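Local coordinates for hypothetical protein SPy0176 (Streptococcus pyogenes serotype M1, PDB 2OQT) that probably serves as the phosphate-carrying IIA component of an ascorbate-specific phosphotransferase system, taking part in ascorbate uptake coupled to phosphorylation, at residues A[16-21]-A[82-87]; A[66-71]-A[99-104]. All coordinates share one frame; numbering follows the deposited sequence.

Contact 1 (A[16-21]-A[82-87])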
loop_
_atom_site.group_PDB
_atom_site.type_symbol
_atom_site.label_atom_id
_atom_site.label_comp_id
_atom_site.label_asym_id
_atom_site.label_seq_id
_atom_site.Cartn_x
_atom_site.Cartn_y
_atom_site.Cartn_z
ATOM N N LEU A 16 -7.075 9.056 2.647
ATOM C CA LEU A 16 -7.250 9.848 1.457
ATOM C C LEU A 16 -6.619 11.213 1.637
ATOM O O LEU A 16 -6.918 11.915 2.615
ATOM C CB LEU A 16 -8.745 9.924 1.132
ATOM C CG LEU A 16 -9.163 8.791 0.203
ATOM C CD1 LEU A 16 -10.652 8.615 0.226
ATOM C CD2 LEU A 16 -8.672 9.106 -1.218
ATOM N N GLY A 17 -5.718 11.552 0.710
ATOM C CA GLY A 17 -5.156 12.899 0.602
ATOM C C GLY A 17 -4.369 13.272 1.821
ATOM O O GLY A 17 -4.627 14.288 2.450
ATOM N N LEU A 18 -3.411 12.437 2.183
ATOM C CA LEU A 18 -2.508 12.768 3.277
ATOM C C LEU A 18 -1.297 13.519 2.703
ATOM O O LEU A 18 -1.175 13.650 1.492
ATOM C CB LEU A 18 -2.089 11.510 4.042
ATOM C CG LEU A 18 -3.131 10.498 4.486
ATOM C CD1 LEU A 18 -2.385 9.233 4.854
ATOM C CD2 LEU A 18 -3.974 10.975 5.650
ATOM N N SER A 19 -0.410 14.008 3.562
ATOM C CA SER A 19 0.734 14.808 3.112
ATOM C C SER A 19 2.035 14.296 3.730
ATOM O O SER A 19 2.108 14.085 4.946
ATOM C CB SER A 19 0.558 16.313 3.473
ATOM O OG SER A 19 -0.803 16.731 3.628
ATOM N N ALA A 20 3.068 14.109 2.917
ATOM C CA ALA A 20 4.347 13.676 3.468
ATOM C C ALA A 20 5.493 14.373 2.742
ATOM O O ALA A 20 5.352 14.705 1.581
ATOM C CB ALA A 20 4.467 12.136 3.380
ATOM N N ASP A 21 6.616 14.605 3.431
ATOM C CA ASP A 21 7.751 15.369 2.859
ATOM C C ASP A 21 8.889 14.465 2.439
ATOM O O ASP A 21 9.681 14.796 1.532
ATOM C CB ASP A 21 8.311 16.372 3.880
ATOM C CG ASP A 21 7.434 17.607 4.046
ATOM O OD1 ASP A 21 7.449 18.175 5.168
ATOM O OD2 ASP A 21 6.738 18.002 3.065
ATOM N N ALA A 82 -3.465 -1.996 3.313
ATOM C CA ALA A 82 -3.829 -0.629 3.575
ATOM C C ALA A 82 -3.714 0.130 2.248
ATOM O O ALA A 82 -3.112 -0.386 1.304
ATOM C CB ALA A 82 -2.949 -0.035 4.685
ATOM N N LEU A 83 -4.333 1.314 2.149
ATOM C CA LEU A 83 -4.280 2.144 0.917
ATOM C C LEU A 83 -4.372 3.614 1.220
ATOM O O LEU A 83 -5.400 4.116 1.714
ATOM C CB LEU A 83 -5.345 1.750 -0.103
ATOM C CG LEU A 83 -5.585 2.499 -1.429
ATOM C CD1 LEU A 83 -4.438 3.291 -1.887
ATOM C CD2 LEU A 83 -5.933 1.503 -2.543
ATOM N N ILE A 84 -3.294 4.314 0.908
ATOM C CA ILE A 84 -3.241 5.740 1.158
ATOM C C ILE A 84 -2.911 6.521 -0.122
ATOM O O ILE A 84 -2.433 5.976 -1.119
ATOM C CB ILE A 84 -2.360 6.129 2.400
ATOM C CG1 ILE A 84 -0.862 6.098 2.064
ATOM C CG2 ILE A 84 -2.682 5.235 3.582
ATOM C CD1 ILE A 84 -0.025 7.164 2.774
ATOM N N THR A 85 -3.211 7.804 -0.075
ATOM C CA THR A 85 -3.261 8.642 -1.254
ATOM C C THR A 85 -2.619 9.911 -0.779
ATOM O O THR A 85 -2.901 10.372 0.318
ATOM C CB THR A 85 -4.764 8.774 -1.744
ATOM O OG1 THR A 85 -4.951 8.016 -2.959
ATOM C CG2 THR A 85 -5.235 10.231 -1.909
ATOM N N LEU A 86 -1.678 10.411 -1.563
ATOM C CA LEU A 86 -0.934 11.593 -1.219
ATOM C C LEU A 86 -1.379 12.724 -2.093
ATOM O O LEU A 86 -1.592 12.552 -3.293
ATOM C CB LEU A 86 0.561 11.389 -1.423
ATOM C CG LEU A 86 1.241 10.470 -0.409
ATOM C CD1 LEU A 86 2.743 10.262 -0.743
ATOM C CD2 LEU A 86 1.043 10.939 1.037
ATOM N N THR A 87 -1.538 13.865 -1.443
ATOM C CA THR A 87 -1.648 15.174 -2.045
ATOM C C THR A 87 -0.554 15.462 -3.087
ATOM O O THR A 87 -0.842 15.757 -4.275
ATOM C CB THR A 87 -1.552 16.198 -0.891
ATOM O OG1 THR A 87 -2.877 16.499 -0.421
ATOM C CG2 THR A 87 -0.788 17.456 -1.299
#

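Contact 2 (A[66-71]-A[99-104])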
loop_
_atom_site.group_PDB
_atom_site.type_symbol
_atom_site.label_atom_id
_atom_site.label_comp_id
_atom_site.label_asym_id
_atom_site.label_seq_id
_atom_site.Cartn_x
_atom_site.Cartn_y
_atom_site.Cartn_z
ATOM N N ALA A 66 3.805 2.776 -4.569
ATOM C CA ALA A 66 4.615 1.820 -3.799
ATOM C C ALA A 66 3.675 0.849 -3.123
ATOM O O ALA A 66 2.602 1.227 -2.724
ATOM C CB ALA A 66 5.440 2.518 -2.786
HETATM N N MSE A 67 4.081 -0.402 -3.002
HETATM C CA MSE A 67 3.396 -1.349 -2.138
HETATM C C MSE A 67 4.319 -1.795 -0.997
HETATM O O MSE A 67 4.876 -2.891 -1.005
HETATM C CB MSE A 67 2.875 -2.529 -2.937
HETATM C CG MSE A 67 3.824 -2.863 -4.032
HETATM SE SE MSE A 67 3.558 -4.602 -4.802
HETATM C CE MSE A 67 2.614 -5.485 -3.256
ATOM N N PRO A 68 4.441 -0.934 0.024
ATOM C CA PRO A 68 5.439 -1.086 1.099
ATOM C C PRO A 68 5.233 -2.354 1.861
ATOM O O PRO A 68 4.118 -2.651 2.220
ATOM C CB PRO A 68 5.174 0.120 1.992
ATOM C CG PRO A 68 4.479 1.071 1.121
ATOM C CD PRO A 68 3.618 0.268 0.222
ATOM N N HIS A 69 6.302 -3.103 2.094
ATOM C CA HIS A 69 6.232 -4.347 2.843
ATOM C C HIS A 69 7.657 -4.740 3.211
ATOM O O HIS A 69 8.615 -4.226 2.620
ATOM C CB HIS A 69 5.519 -5.464 2.056
ATOM C CG HIS A 69 6.286 -5.942 0.854
ATOM N ND1 HIS A 69 7.048 -7.090 0.870
ATOM C CD2 HIS A 69 6.464 -5.388 -0.374
ATOM C CE1 HIS A 69 7.633 -7.241 -0.304
ATOM N NE2 HIS A 69 7.307 -6.214 -1.070
ATOM N N ALA A 70 7.779 -5.619 4.213
ATOM C CA ALA A 70 9.058 -6.248 4.600
ATOM C C ALA A 70 8.952 -7.776 4.642
ATOM O O ALA A 70 7.872 -8.362 4.444
ATOM C CB ALA A 70 9.553 -5.713 5.947
ATOM N N GLU A 71 10.073 -8.443 4.903
ATOM C CA GLU A 71 10.000 -9.901 4.999
ATOM C C GLU A 71 9.724 -10.409 6.391
ATOM O O GLU A 71 10.607 -10.507 7.263
ATOM C CB GLU A 71 11.104 -10.615 4.241
ATOM C CG GLU A 71 10.829 -10.567 2.734
ATOM C CD GLU A 71 9.521 -11.275 2.314
ATOM O OE1 GLU A 71 8.817 -11.872 3.187
ATOM O OE2 GLU A 71 9.227 -11.245 1.081
ATOM N N SER A 99 2.669 8.570 -5.413
ATOM C CA SER A 99 1.514 9.292 -4.923
ATOM C C SER A 99 0.564 8.354 -4.256
ATOM O O SER A 99 -0.276 8.788 -3.454
ATOM C CB SER A 99 0.815 10.093 -6.046
ATOM O OG SER A 99 1.588 11.253 -6.373
ATOM N N VAL A 100 0.699 7.067 -4.574
ATOM C CA VAL A 100 -0.147 6.059 -3.952
ATOM C C VAL A 100 0.624 4.884 -3.346
ATOM O O VAL A 100 1.330 4.154 -4.028
ATOM C CB VAL A 100 -1.231 5.568 -4.942
ATOM C CG1 VAL A 100 -2.190 4.564 -4.268
ATOM C CG2 VAL A 100 -1.999 6.782 -5.525
ATOM N N LEU A 101 0.444 4.696 -2.047
ATOM C CA LEU A 101 1.041 3.566 -1.306
ATOM C C LEU A 101 -0.003 2.538 -0.878
ATOM O O LEU A 101 -0.923 2.830 -0.069
ATOM C CB LEU A 101 1.810 4.077 -0.091
ATOM C CG LEU A 101 2.973 5.018 -0.484
ATOM C CD1 LEU A 101 2.522 6.488 -0.567
ATOM C CD2 LEU A 101 4.175 4.841 0.451
ATOM N N LEU A 102 0.148 1.348 -1.466
ATOM C CA LEU A 102 -0.551 0.143 -1.048
ATOM C C LEU A 102 0.325 -0.811 -0.218
ATOM O O LEU A 102 0.904 -1.762 -0.726
ATOM C CB LEU A 102 -1.092 -0.599 -2.265
ATOM C CG LEU A 102 -2.498 -1.137 -2.040
ATOM C CD1 LEU A 102 -3.261 -1.140 -3.351
ATOM C CD2 LEU A 102 -2.467 -2.499 -1.421
ATOM N N THR A 103 0.408 -0.533 1.068
ATOM C CA THR A 103 0.936 -1.450 2.059
ATOM C C THR A 103 0.343 -2.838 2.086
ATOM O O THR A 103 -0.872 -3.032 2.062
ATOM C CB THR A 103 0.744 -0.827 3.402
ATOM O OG1 THR A 103 1.239 0.493 3.255
ATOM C CG2 THR A 103 1.525 -1.571 4.488
ATOM N N LEU A 104 1.239 -3.787 2.225
ATOM C CA LEU A 104 0.891 -5.179 2.224
ATOM C C LEU A 104 1.494 -5.821 3.446
ATOM O O LEU A 104 2.671 -5.647 3.680
ATOM C CB LEU A 104 1.543 -5.788 0.992
ATOM C CG LEU A 104 1.530 -7.277 0.730
ATOM C CD1 LEU A 104 2.436 -7.463 -0.465
ATOM C CD2 LEU A 104 2.088 -8.025 1.835
#

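Contact 1 (A[16-21]-A[82-87])
L18 joins residues 84-87 through its backbone and its side chain. The main chain first: L18 N donates to T85 O at 2.8 Å, and T87 N donates to L18 O at 3.0 Å. L18 thus bonds on both sides of L86, as expected for a parallel bridge between strands 14-18 and 80-86. The CA-H of L86 also points at L18 O.

In the L18 side chain, CB lies 4.0 Å from T85 O and a little farther from L86 CD2. CG turns anti to the carbonyl carbon (chi1 -48°) and stays near T85 O, with L18 CG 4.2 Å from it. At the tip, L18 CD1 reaches I84 CD1 at 3.8 Å, the two side chains crossing at about a right angle. On this same face L86 CD2 meets A20 CB at 4.3 Å, and A20 packs on helix 23-36.

T85 turns to the other face. There L16 CD2 touches T85 CG2 at 3.7 Å, beside P139 of helix 139-149. The chain turns a corner at G17.

The chemistry is split. Main-chain bonds fix the register of the two strands. The side-chain contacts between the segments are mostly apolar, so they pack the two paired strands together. Contacts of A20 and L16 with helices 23-36 and 139-149 carry the packing outward.

Contact 2 (A[66-71]-A[99-104])
L104 CD1 approaches the H69 imidazole obliquely, and H69 CB lies 3.3 Å from L104 O. M67 O lies at the ring edge, in plane, 3.0 Å from H69 CD2. The H112 ring meets the imidazole at about 40°, and the Y58 ring packs with it edge-to-face. The run from A66 to H69 belongs to the G-x-A-x-P-H motif of mannitol/fructose-type EIIA domains. By analogy with that family, H69 is probably the histidine that carries the phosphoryl group.

Beside the motif runs strand 97-105, parallel to it. A66 N donates to V100 O at 2.9 Å. A66 O in turn accepts L102 N at 2.8 Å. P68 has no N-H to give, so the ladder skips its nitrogen. It resumes at P68 O, which accepts L104 N at 3.1 Å. The segment carrying H69 is therefore held just before the histidine by a main-chain bond. L104 O also accepts a hydrogen bond from Y44 OH, and the same hydroxyl is bonded to A70 N.

Two groups of side chains fill in around the backbones. Selenomethionine M67 and L104 lie side by side, pointing the same way. The M67 chain bends at its last torsion (chi3 -23°), and CG of L104 is anti to its backbone N (chi1 173°). This brings M67 CE to 3.4 Å from L104 CD1, against helix 111-124. On the other side P68 crosses L101 at about a right angle, with P68 CG 3.8 Å from L101 CD2. The T103 side chain crosses the proline ring in the same way. T103 OG1 rests 3.9 Å from both CG and CD of P68 and makes a weak hydrogen bond to A30 O.

How the contacts relate
From the N terminus the four segments come in the order 16-21, 66-71, 82-87 and 99-104. Contact 1 joins the first to the third. It closes a loop of 60 residues that holds helices 23-36 and 42-55 and strand 64-66. Contact 2 joins the second to the fourth and closes a shorter loop without helices. The two closures therefore cross. Their centres are 12 Å apart, and they meet where strands 80-86 and 97-105 run antiparallel. Probable hydrogen bonds from I84 N to L101 O and from L86 N to S99 O join them there. One sheet thus links the N-terminal strand to the H69 region.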